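Local coordinates for glucan-binding protein C, GbpC (PDB 5UQZ) that probably binds glucan and mediates both sucrose-dependent and sucrose-independent adherence of Streptococcus mutans, and contains a calcium-binding beta-supersandwich domain, at residues S224-T229 with G283-N288; A274-D279 with A295-Y300; G233-K238 with F314-N319. All coordinates share one frame; numbering follows the deposited sequence.

Contact 1 of 3, residues S224-T229 with G283-N288. With CA (calcium ion), chain B.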
loop_
_atom_site.group_PDB
_atom_site.type_symbol
_atom_site.label_atom_id
_atom_site.label_comp_id
_atom_site.label_asym_id
_atom_site.label_seq_id
_atom_site.Cartn_x
_atom_site.Cartn_y
_atom_site.Cartn_z
ATOM N N SER A 224 1.433 -0.864 -3.279
ATOM C CA SER A 224 2.054 0.135 -2.427
ATOM C C SER A 224 3.444 -0.316 -1.938
ATOM O O SER A 224 3.814 -0.169 -0.779
ATOM C CB SER A 224 1.133 0.481 -1.260
ATOM O OG SER A 224 1.623 1.566 -0.501
ATOM N N LEU A 225 4.277 -0.792 -2.881
ATOM C CA LEU A 225 5.657 -1.160 -2.545
ATOM C C LEU A 225 6.543 0.040 -2.858
ATOM O O LEU A 225 7.238 0.100 -3.892
ATOM C CB LEU A 225 6.085 -2.430 -3.260
ATOM C CG LEU A 225 5.263 -3.684 -2.880
ATOM C CD1 LEU A 225 5.756 -4.876 -3.660
ATOM C CD2 LEU A 225 5.271 -3.974 -1.393
ATOM N N ASN A 226 6.561 0.980 -1.923
ATOM C CA ASN A 226 7.279 2.231 -2.154
ATOM C C ASN A 226 8.789 2.050 -2.100
ATOM O O ASN A 226 9.289 1.319 -1.245
ATOM C CB ASN A 226 6.924 3.264 -1.060
ATOM C CG ASN A 226 5.448 3.500 -0.941
ATOM O OD1 ASN A 226 4.731 2.613 -0.486
ATOM N ND2 ASN A 226 4.966 4.651 -1.391
ATOM N N HIS A 227 9.480 2.777 -2.977
ATOM C CA HIS A 227 10.916 2.940 -2.877
ATOM C C HIS A 227 11.165 4.434 -3.041
ATOM O O HIS A 227 10.935 5.003 -4.117
ATOM C CB HIS A 227 11.612 2.149 -3.989
ATOM C CG HIS A 227 13.116 2.228 -3.941
ATOM N ND1 HIS A 227 13.925 1.426 -4.723
ATOM C CD2 HIS A 227 13.955 2.999 -3.197
ATOM C CE1 HIS A 227 15.190 1.690 -4.452
ATOM N NE2 HIS A 227 15.234 2.644 -3.539
ATOM N N TRP A 228 11.596 5.089 -1.983
ATOM C CA TRP A 228 11.971 6.492 -2.066
ATOM C C TRP A 228 13.416 6.673 -1.629
ATOM O O TRP A 228 13.892 5.953 -0.744
ATOM C CB TRP A 228 11.024 7.416 -1.287
ATOM C CG TRP A 228 10.727 7.156 0.205
ATOM C CD1 TRP A 228 9.584 6.581 0.734
ATOM C CD2 TRP A 228 11.548 7.506 1.332
ATOM N NE1 TRP A 228 9.654 6.582 2.118
ATOM C CE2 TRP A 228 10.842 7.138 2.503
ATOM C CE3 TRP A 228 12.812 8.097 1.465
ATOM C CZ2 TRP A 228 11.362 7.337 3.785
ATOM C CZ3 TRP A 228 13.324 8.293 2.749
ATOM C CH2 TRP A 228 12.605 7.911 3.875
ATOM N N THR A 229 14.110 7.598 -2.290
ATOM C CA THR A 229 15.508 7.868 -1.993
ATOM C C THR A 229 15.656 9.363 -1.771
ATOM O O THR A 229 15.448 10.160 -2.702
ATOM C CB THR A 229 16.418 7.392 -3.131
ATOM O OG1 THR A 229 16.169 6.009 -3.423
ATOM C CG2 THR A 229 17.860 7.541 -2.733
ATOM N N GLY A 283 -1.295 11.687 -5.745
ATOM C CA GLY A 283 -0.203 10.782 -6.006
ATOM C C GLY A 283 -0.682 9.362 -6.203
ATOM O O GLY A 283 -1.793 8.981 -5.792
ATOM N N TRP A 284 0.190 8.547 -6.801
ATOM C CA TRP A 284 -0.211 7.170 -7.104
ATOM C C TRP A 284 -0.499 6.353 -5.850
ATOM O O TRP A 284 -1.212 5.346 -5.938
ATOM C CB TRP A 284 0.824 6.469 -8.004
ATOM C CG TRP A 284 2.174 6.226 -7.403
ATOM C CD1 TRP A 284 3.307 6.933 -7.655
ATOM C CD2 TRP A 284 2.548 5.163 -6.473
ATOM N NE1 TRP A 284 4.360 6.420 -6.909
ATOM C CE2 TRP A 284 3.910 5.330 -6.198
ATOM C CE3 TRP A 284 1.862 4.094 -5.868
ATOM C CZ2 TRP A 284 4.589 4.493 -5.327
ATOM C CZ3 TRP A 284 2.525 3.280 -5.018
ATOM C CH2 TRP A 284 3.884 3.466 -4.733
ATOM N N ASP A 285 0.052 6.745 -4.693
ATOM C CA ASP A 285 -0.048 5.961 -3.467
ATOM C C ASP A 285 -1.096 6.516 -2.535
ATOM O O ASP A 285 -1.177 6.074 -1.390
ATOM C CB ASP A 285 1.324 5.911 -2.780
ATOM C CG ASP A 285 1.413 4.820 -1.719
ATOM O OD1 ASP A 285 0.818 3.738 -1.863
ATOM O OD2 ASP A 285 2.139 5.062 -0.716
ATOM N N ALA A 286 -1.933 7.433 -3.002
ATOM C CA ALA A 286 -2.943 8.002 -2.119
ATOM C C ALA A 286 -3.950 6.931 -1.742
ATOM O O ALA A 286 -4.386 6.150 -2.591
ATOM C CB ALA A 286 -3.675 9.145 -2.833
ATOM N N VAL A 287 -4.361 6.935 -0.480
ATOM C CA VAL A 287 -5.284 5.918 0.009
ATOM C C VAL A 287 -6.331 6.571 0.894
ATOM O O VAL A 287 -6.094 7.613 1.515
ATOM C CB VAL A 287 -4.569 4.749 0.749
ATOM C CG1 VAL A 287 -3.577 4.038 -0.181
ATOM C CG2 VAL A 287 -3.864 5.242 2.017
ATOM N N ASN A 288 -7.497 5.945 0.958
ATOM C CA ASN A 288 -8.515 6.354 1.910
ATOM C C ASN A 288 -8.246 5.683 3.249
ATOM O O ASN A 288 -7.357 4.838 3.374
ATOM C CB ASN A 288 -9.898 5.984 1.381
ATOM C CG ASN A 288 -10.188 6.614 0.032
ATOM O OD1 ASN A 288 -10.220 7.840 -0.090
ATOM N ND2 ASN A 288 -10.392 5.783 -0.988
HETATM CA CA CA B . 3.522 1.311 1.037
HETATM O O HOH W 1 2.399 3.471 1.392
HETATM O O HOH W 2 4.790 2.927 2.572
HETATM O O HOH W 3 2.545 1.677 3.283
HETATM O O HOH W 4 2.666 -0.788 1.749
#
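Ser224 and Asn226 both hand a donor to the carboxylate of Asp285 while their oxygens hold a calcium ion, so this contact forms part of a calcium site, with Asp285 in its second shell. The metal takes Ser224 twice, through its carbonyl O and through OG at 2.5 Å, and Asn226 through OD1 at 2.3 Å. Glu237 and four waters complete eight ligands. Asp285 stands at the tip of a type I turn running from Gly283 to Ala286, and CG anti to its backbone N (chi1 -164°) carries the carboxylate toward the site. OD1 accepts from Ser224 OG at 2.7 Å, on the syn side and close to the carboxylate plane; with that hydroxyl donating, its oxygen can still face the metal. Asn226 meets Asp285 tip to tip, the amide and carboxylate planes 61° apart, and its ND2 reaches OD2 at 2.9 Å from above the carboxylate plane. The same ND2 is also bonded to Gln268 OE1, which helps fix the amide with OD1 on the metal. Trp284 packs against both ligand residues: CH2 lies 3.7 Å from Asn226 ND2, Ser224 CA sits at the ring edge near its plane, and NE1 is satisfied by Asn267 O. Besides Asn226 ND2, Asp285 OD2 accepts from metal-bound water 1 at 2.7 Å.

Contact 2 of 3, residues A274-D279 with A295-Y300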
loop_
_atom_site.group_PDB
_atom_site.type_symbol
_atom_site.label_atom_id
_atom_site.label_comp_id
_atom_site.label_asym_id
_atom_site.label_seq_id
_atom_site.Cartn_x
_atom_site.Cartn_y
_atom_site.Cartn_z
ATOM N N ALA A 274 11.008 8.784 -11.088
ATOM C CA ALA A 274 9.751 8.042 -11.119
ATOM C C ALA A 274 8.837 8.601 -12.207
ATOM O O ALA A 274 8.892 9.779 -12.579
ATOM C CB ALA A 274 9.039 8.199 -9.783
ATOM N N THR A 275 7.947 7.738 -12.700
ATOM C CA THR A 275 6.994 8.172 -13.731
ATOM C C THR A 275 5.867 9.009 -13.160
ATOM O O THR A 275 5.354 9.911 -13.844
ATOM C CB THR A 275 6.439 6.943 -14.442
ATOM O OG1 THR A 275 7.538 6.180 -14.954
ATOM C CG2 THR A 275 5.441 7.316 -15.554
ATOM N N PHE A 276 5.466 8.712 -11.939
ATOM C CA PHE A 276 4.394 9.402 -11.246
ATOM C C PHE A 276 4.902 9.762 -9.865
ATOM O O PHE A 276 5.675 8.998 -9.276
ATOM C CB PHE A 276 3.157 8.493 -11.095
ATOM C CG PHE A 276 2.684 7.916 -12.392
ATOM C CD1 PHE A 276 1.889 8.646 -13.276
ATOM C CD2 PHE A 276 2.995 6.622 -12.734
ATOM C CE1 PHE A 276 1.454 8.070 -14.493
ATOM C CE2 PHE A 276 2.577 6.056 -13.936
ATOM C CZ PHE A 276 1.797 6.764 -14.817
ATOM N N ASN A 277 4.428 10.878 -9.308
ATOM C CA ASN A 277 4.684 11.147 -7.894
ATOM C C ASN A 277 3.761 10.302 -7.034
ATOM O O ASN A 277 2.570 10.164 -7.325
ATOM C CB ASN A 277 4.436 12.618 -7.588
ATOM C CG ASN A 277 5.528 13.503 -8.150
ATOM O OD1 ASN A 277 6.722 13.213 -7.988
ATOM N ND2 ASN A 277 5.137 14.594 -8.803
ATOM N N GLY A 278 4.305 9.771 -5.945
ATOM C CA GLY A 278 3.537 8.988 -5.016
ATOM C C GLY A 278 2.781 9.787 -3.981
ATOM O O GLY A 278 1.751 9.308 -3.487
ATOM N N ASP A 279 3.310 10.960 -3.605
ATOM C CA ASP A 279 2.820 11.725 -2.459
ATOM C C ASP A 279 1.593 12.530 -2.846
ATOM O O ASP A 279 1.354 12.833 -4.029
ATOM C CB ASP A 279 3.807 12.793 -1.960
ATOM C CG ASP A 279 5.071 12.241 -1.332
ATOM O OD1 ASP A 279 5.186 11.029 -1.096
ATOM O OD2 ASP A 279 5.979 13.094 -1.024
ATOM N N ALA A 295 -6.080 6.367 -6.378
ATOM C CA ALA A 295 -5.472 6.757 -7.655
ATOM C C ALA A 295 -5.611 5.677 -8.724
ATOM O O ALA A 295 -5.291 4.514 -8.487
ATOM C CB ALA A 295 -3.973 7.053 -7.462
ATOM N N ALA A 296 -5.989 6.078 -9.949
ATOM C CA ALA A 296 -5.945 5.155 -11.079
ATOM C C ALA A 296 -4.520 4.707 -11.395
ATOM O O ALA A 296 -4.336 3.662 -12.039
ATOM C CB ALA A 296 -6.478 5.842 -12.329
ATOM N N THR A 297 -3.499 5.418 -10.924
ATOM C CA THR A 297 -2.111 5.050 -11.150
ATOM C C THR A 297 -1.539 4.160 -10.029
ATOM O O THR A 297 -0.331 3.922 -10.040
ATOM C CB THR A 297 -1.262 6.315 -11.304
ATOM O OG1 THR A 297 -1.593 7.155 -10.190
ATOM C CG2 THR A 297 -1.553 7.035 -12.644
ATOM N N ALA A 298 -2.376 3.629 -9.126
ATOM C CA ALA A 298 -1.864 2.763 -8.061
ATOM C C ALA A 298 -1.061 1.580 -8.616
ATOM O O ALA A 298 -0.123 1.106 -7.959
ATOM C CB ALA A 298 -3.009 2.288 -7.189
ATOM N N TYR A 299 -1.393 1.097 -9.817
ATOM C CA TYR A 299 -0.682 -0.033 -10.408
ATOM C C TYR A 299 0.811 0.219 -10.473
ATOM O O TYR A 299 1.607 -0.724 -10.455
ATOM C CB TYR A 299 -1.225 -0.349 -11.829
ATOM C CG TYR A 299 -0.712 0.618 -12.871
ATOM C CD1 TYR A 299 -1.349 1.838 -13.124
ATOM C CD2 TYR A 299 0.470 0.347 -13.558
ATOM C CE1 TYR A 299 -0.854 2.755 -14.044
ATOM C CE2 TYR A 299 0.985 1.254 -14.470
ATOM C CZ TYR A 299 0.315 2.465 -14.704
ATOM O OH TYR A 299 0.781 3.387 -15.580
ATOM N N TYR A 300 1.210 1.496 -10.547
ATOM C CA TYR A 300 2.611 1.786 -10.775
ATOM C C TYR A 300 3.485 1.299 -9.630
ATOM O O TYR A 300 4.675 1.034 -9.844
ATOM C CB TYR A 300 2.781 3.286 -10.979
ATOM C CG TYR A 300 4.190 3.746 -11.134
ATOM C CD1 TYR A 300 4.967 3.385 -12.257
ATOM C CD2 TYR A 300 4.761 4.590 -10.186
ATOM C CE1 TYR A 300 6.284 3.805 -12.372
ATOM C CE2 TYR A 300 6.061 5.046 -10.324
ATOM C CZ TYR A 300 6.814 4.656 -11.411
ATOM O OH TYR A 300 8.125 5.104 -11.532
#
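A small aromatic cluster pins together two parts of the long loop between strands 260-263 and 303-306, with Phe276 reaching from 274-279 into Thr297, Tyr299 and Tyr300 of 295-300. Phe276 and Tyr300 form a T-shaped pair, centroids 5.1 Å apart and planes at 77°. The edge of Phe276 is turned to the face of Tyr300, and CD2 does the touching, 3.5 Å from Tyr300 CG and therefore near the rim of that ring rather than over its middle. Both faces of Phe276 are covered by methyl groups. Thr297 CG2 sits over one face, 3.9 Å from the ring centroid, a CH-pi contact; CG2 of the preceding Thr275 lies against the opposite face. Tyr299 comes across Phe276 at about a right angle and brings its hydroxyl to the far end of the ring, OH lying 3.6 Å from CZ.

Tyr299 and Tyr300 lie on 3-10 backbone, where Tyr300 N bonds to Thr297 O. From there Tyr300 extends with CG anti to its backbone N (chi1 176°), and the ring carries the phenol oxygen to the backbone of 274-279. Thr275 N donates to Tyr300 OH at 2.9 Å in a nearly straight bond, 170° at the hydrogen. Around that oxygen the packing is close: Ala274 CA is 3.4 Å from OH, and Thr275 CB packs beside CE1 and CZ. By contrast, the next amide, Phe276 N, is buried without a polar partner. Outside the pair, Trp284 meets Tyr300 edge-to-face, while Glu34 and Gln38 of the long helix 3-51 touch Phe276.

Contact 3 of 3, residues G233-K238 with F314-N319. With CA (calcium ion), chain B.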
loop_
_atom_site.group_PDB
_atom_site.type_symbol
_atom_site.label_atom_id
_atom_site.label_comp_id
_atom_site.label_asym_id
_atom_site.label_seq_id
_atom_site.Cartn_x
_atom_site.Cartn_y
_atom_site.Cartn_z
ATOM N N GLY A 233 16.911 8.769 3.625
ATOM C CA GLY A 233 16.917 7.313 3.546
ATOM C C GLY A 233 16.865 6.805 2.122
ATOM O O GLY A 233 16.568 7.536 1.181
ATOM N N ASP A 234 17.146 5.496 1.987
ATOM C CA ASP A 234 16.895 4.758 0.759
ATOM C C ASP A 234 15.894 3.681 1.185
ATOM O O ASP A 234 16.220 2.515 1.404
ATOM C CB ASP A 234 18.181 4.149 0.206
ATOM C CG ASP A 234 17.961 3.523 -1.145
ATOM O OD1 ASP A 234 16.961 3.831 -1.823
ATOM O OD2 ASP A 234 18.805 2.714 -1.562
ATOM N N HIS A 235 14.634 4.092 1.291
ATOM C CA HIS A 235 13.558 3.317 1.899
ATOM C C HIS A 235 12.937 2.414 0.837
ATOM O O HIS A 235 12.444 2.923 -0.180
ATOM C CB HIS A 235 12.516 4.333 2.340
ATOM C CG HIS A 235 11.255 3.729 2.894
ATOM N ND1 HIS A 235 10.951 3.759 4.238
ATOM C CD2 HIS A 235 10.196 3.130 2.285
ATOM C CE1 HIS A 235 9.743 3.248 4.429
ATOM N NE2 HIS A 235 9.262 2.842 3.255
ATOM N N VAL A 236 12.972 1.102 1.059
ATOM C CA VAL A 236 12.466 0.153 0.074
ATOM C C VAL A 236 11.553 -0.839 0.781
ATOM O O VAL A 236 11.908 -1.396 1.833
ATOM C CB VAL A 236 13.614 -0.599 -0.647
ATOM C CG1 VAL A 236 13.054 -1.435 -1.805
ATOM C CG2 VAL A 236 14.728 0.284 -1.141
ATOM N N GLU A 237 10.380 -1.072 0.184
ATOM C CA GLU A 237 9.414 -2.070 0.646
ATOM C C GLU A 237 9.475 -3.257 -0.302
ATOM O O GLU A 237 9.426 -3.085 -1.526
ATOM C CB GLU A 237 8.029 -1.427 0.711
ATOM C CG GLU A 237 8.052 -0.268 1.704
ATOM C CD GLU A 237 6.820 0.595 1.813
ATOM O OE1 GLU A 237 5.751 0.272 1.273
ATOM O OE2 GLU A 237 6.956 1.644 2.519
ATOM N N LYS A 238 9.561 -4.456 0.263
ATOM C CA LYS A 238 9.803 -5.681 -0.504
ATOM C C LYS A 238 8.918 -6.805 -0.007
ATOM O O LYS A 238 8.508 -6.818 1.151
ATOM C CB LYS A 238 11.277 -6.158 -0.323
ATOM C CG LYS A 238 12.340 -5.106 -0.641
ATOM C CD LYS A 238 13.733 -5.708 -0.541
ATOM C CE LYS A 238 14.789 -4.730 -0.989
ATOM N NZ LYS A 238 16.143 -5.262 -0.725
ATOM N N PHE A 314 7.046 -9.773 4.177
ATOM C CA PHE A 314 7.268 -8.415 3.706
ATOM C C PHE A 314 8.335 -7.752 4.554
ATOM O O PHE A 314 8.505 -8.082 5.745
ATOM C CB PHE A 314 5.985 -7.590 3.671
ATOM C CG PHE A 314 5.360 -7.248 5.020
ATOM C CD1 PHE A 314 5.823 -6.128 5.732
ATOM C CD2 PHE A 314 4.294 -7.967 5.505
ATOM C CE1 PHE A 314 5.237 -5.776 6.937
ATOM C CE2 PHE A 314 3.701 -7.596 6.731
ATOM C CZ PHE A 314 4.161 -6.494 7.441
ATOM N N THR A 315 9.080 -6.838 3.928
ATOM C CA THR A 315 10.099 -6.101 4.651
ATOM C C THR A 315 10.079 -4.635 4.267
ATOM O O THR A 315 9.677 -4.258 3.157
ATOM C CB THR A 315 11.547 -6.653 4.469
ATOM O OG1 THR A 315 12.001 -6.382 3.149
ATOM C CG2 THR A 315 11.614 -8.158 4.689
ATOM N N VAL A 316 10.561 -3.807 5.179
ATOM C CA VAL A 316 10.753 -2.388 4.922
ATOM C C VAL A 316 11.999 -1.947 5.660
ATOM O O VAL A 316 12.187 -2.278 6.845
ATOM C CB VAL A 316 9.503 -1.543 5.295
ATOM C CG1 VAL A 316 9.072 -1.759 6.752
ATOM C CG2 VAL A 316 9.732 -0.086 4.989
ATOM N N GLY A 317 12.860 -1.199 4.978
ATOM C CA GLY A 317 14.086 -0.726 5.609
ATOM C C GLY A 317 14.743 0.309 4.727
ATOM O O GLY A 317 14.275 0.612 3.634
ATOM N N GLY A 318 15.847 0.863 5.230
ATOM C CA GLY A 318 16.621 1.843 4.479
ATOM C C GLY A 318 16.534 3.267 4.984
ATOM O O GLY A 318 17.260 4.127 4.472
ATOM N N ASN A 319 15.669 3.560 5.960
ATOM C CA ASN A 319 15.620 4.911 6.508
ATOM C C ASN A 319 16.913 5.227 7.234
ATOM O O ASN A 319 17.573 4.338 7.794
ATOM C CB ASN A 319 14.524 5.012 7.580
ATOM C CG ASN A 319 13.142 5.087 6.982
ATOM O OD1 ASN A 319 12.927 4.664 5.821
ATOM N ND2 ASN A 319 12.165 5.503 7.751
HETATM CA CA CA B . 3.522 1.311 1.037
HETATM O O HOH W 5 13.046 -3.880 2.695
HETATM O O HOH W 2 4.790 2.927 2.572
HETATM O O HOH W 1 2.399 3.471 1.392
HETATM O O HOH W 3 2.545 1.677 3.283
HETATM O O HOH W 4 2.666 -0.788 1.749
#
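His235 ND1 donates to Asn319 OD1 at 2.7 Å, lying in the amide carbonyl plane on a lone pair, with the oxygen almost in the plane of the imidazole. The two side chains run side by side, ring and amide planes 36° apart. On the other nitrogen, NE2 gives a nearly straight bond (169°) to the anti lone pair of Glu237 OE2; the two bonds hold the ring's rotation, and with both nitrogens donating the ring is probably protonated, as the nearby carboxylate would favour. Glu237 in turn divides its carboxylate: OE1 binds calcium at 2.5 Å, while OE2 also accepts from metal-bound water 2. Asn319 is therefore a third-shell residue behind a histidine that orients a metal ligand, and its ND2 is held by Leu323 O. Val316 CG2 packs obliquely against the ring, 3.4 Å from His235 CE1, and 3.7 Å from Glu237 CG. Beyond these side chains the backbones pair: Val236 with Gly317 and Lys238 with Thr315 as hydrogen-bonded pairs, and water 5 bridges Val236 O and Thr315 OG1. Between Gly233 and Val236 the register shifts by one residue, a beta bulge. Gly318, at phi 108°, brings its CA 3.2 Å from Asp234 O in a CA-H...O contact. Two bulged antiparallel strands, inside the larger sheet of the beta-supersandwich, thus present a His-carboxylate pair to the calcium site.

Contacts 1 and 3 share the calcium ion and its four waters: the first supplies ligands from residues leading into strand 227-230, the second from the adjoining strand 233-240, and Asp234 OD1 accepts hydrogen bonds from His227 NE2 and Thr229 OG1, joining the two. Contact 3 is buried sheet, governed by antiparallel backbone pairing interrupted by a beta bulge; contact 1 is only partly buried, its side-chain polar bonds arranged around a metal. Contact 2 is also buried, yet lies in a loop without strands, where aromatic rings and methyls dominate. It joins contact 1 through Trp284, whose backbone N is probably bonded to Asn277 O, but stays about 10 Å from contact 3 at the nearest atoms.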